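PDB 4ESY: CBS domain containing membrane protein from Sphaerobacter thermophilus, which is a membrane protein whose C-terminal part carries a pair of CBS domains, probably a regulatory module of the kind that often senses adenine nucleotides. Local coordinates for the interface of chains B and A. Residues are numbered along the deposited sequence; one frame, centred on the assembly and turned at random. Chains: chain A, CBS domain containing membrane protein; chain B, CBS domain containing membrane protein.

The interface of chains B and A. Residues chain B 154, 158; chain A 49-50, 67, 81.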
# COMPACT_ATOMS: atom_id res chain seq x y z
N ARG B 154 0.35 5.06 -4.24
CA ARG B 154 -0.33 3.94 -4.87
C ARG B 154 -1.58 4.38 -5.66
O ARG B 154 -1.80 3.92 -6.77
CB ARG B 154 -0.75 2.87 -3.84
CG ARG B 154 -1.75 1.88 -4.45
CD ARG B 154 -2.24 0.79 -3.52
NE ARG B 154 -3.09 -0.15 -4.25
CZ ARG B 154 -3.75 -1.17 -3.69
NH1 ARG B 154 -3.66 -1.39 -2.37
NH2 ARG B 154 -4.49 -1.97 -4.45
N LYS B 158 -2.06 4.45 -10.30
CA LYS B 158 -3.19 3.92 -11.07
C LYS B 158 -3.55 4.83 -12.26
O LYS B 158 -4.32 4.45 -13.15
CB LYS B 158 -4.42 3.77 -10.16
CG LYS B 158 -4.29 2.65 -9.12
CD LYS B 158 -5.52 2.65 -8.26
CE LYS B 158 -5.57 1.43 -7.40
NZ LYS B 158 -6.72 1.53 -6.49
N ILE A 49 -6.58 -6.84 -4.50
CA ILE A 49 -5.15 -6.85 -4.33
C ILE A 49 -4.52 -5.96 -5.41
O ILE A 49 -5.09 -5.80 -6.49
CB ILE A 49 -4.60 -8.29 -4.48
CG1 ILE A 49 -4.96 -8.83 -5.85
CG2 ILE A 49 -5.20 -9.18 -3.39
CD1 ILE A 49 -4.46 -10.20 -6.13
N GLY A 50 -3.36 -5.39 -5.11
CA GLY A 50 -2.70 -4.50 -6.05
C GLY A 50 -1.47 -5.11 -6.69
O GLY A 50 -0.82 -4.46 -7.51
N GLU A 67 -0.45 -2.91 -10.19
CA GLU A 67 -1.30 -1.95 -10.89
C GLU A 67 -0.47 -0.97 -11.72
O GLU A 67 -0.85 -0.66 -12.84
CB GLU A 67 -2.19 -1.19 -9.92
CG GLU A 67 -3.10 -2.11 -9.09
CD GLU A 67 -3.64 -1.41 -7.83
OE1 GLU A 67 -2.99 -0.47 -7.31
OE2 GLU A 67 -4.73 -1.79 -7.35
N GLU A 81 -11.45 0.62 -12.80
CA GLU A 81 -12.25 0.94 -11.61
C GLU A 81 -13.27 2.04 -11.82
O GLU A 81 -14.32 2.05 -11.18
CB GLU A 81 -11.35 1.39 -10.45
CG GLU A 81 -10.32 0.38 -10.01
CD GLU A 81 -9.59 0.79 -8.72
OE1 GLU A 81 -8.44 1.24 -8.81
OE2 GLU A 81 -10.15 0.66 -7.61
O HOH W 1 -1.05 1.48 -8.04
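CE of B:Lys158 sits over a face of the carboxylate, 3.5 Å from CD of A:Glu67, the guanidinium of B:Arg154 coming from the other side: a modest apolar centre in a polar patch. Extended beyond CG, the lysine carries NZ past A:Glu67 to A:Glu81. There the ammonium forms a salt bridge and hydrogen bond, NZ to OE1 2.9 Å, taking the syn lone pair of the carboxylate, the side chains nearly perpendicular. The same NZ keeps a longer salt bridge to A:Glu67 OE2, at 4.0 Å.

B:Arg154 reaches A:Glu67 by pointing CG anti to its backbone N (chi1 166°) and staying extended to NE. Its guanidinium then grips the carboxylate side-on, NE to OE1 at 3.1 Å and NH2 to OE2 at 2.9 Å. OE2 lies in the guanidinium plane and the NH2 bond is nearly straight, yet the planes are 47° apart, and NH2 meets OE2 from above the carboxylate. An alanine here removes both prongs, and A:Glu67 would probably be held less firmly, its charge answered mainly by the more distant ammonium. NH2 also passes A:Gly50, 3.5 Å from its CA.

At the rim, a water links A:Glu67 OE1 to the backbone O of B:Arg154.

In the fold, the second CBS repeat of chain B (helix 153-156 and the following loop) meets the first of chain A (3-10 helix 67-73 and a loop), in a pairing that may be the biological dimer.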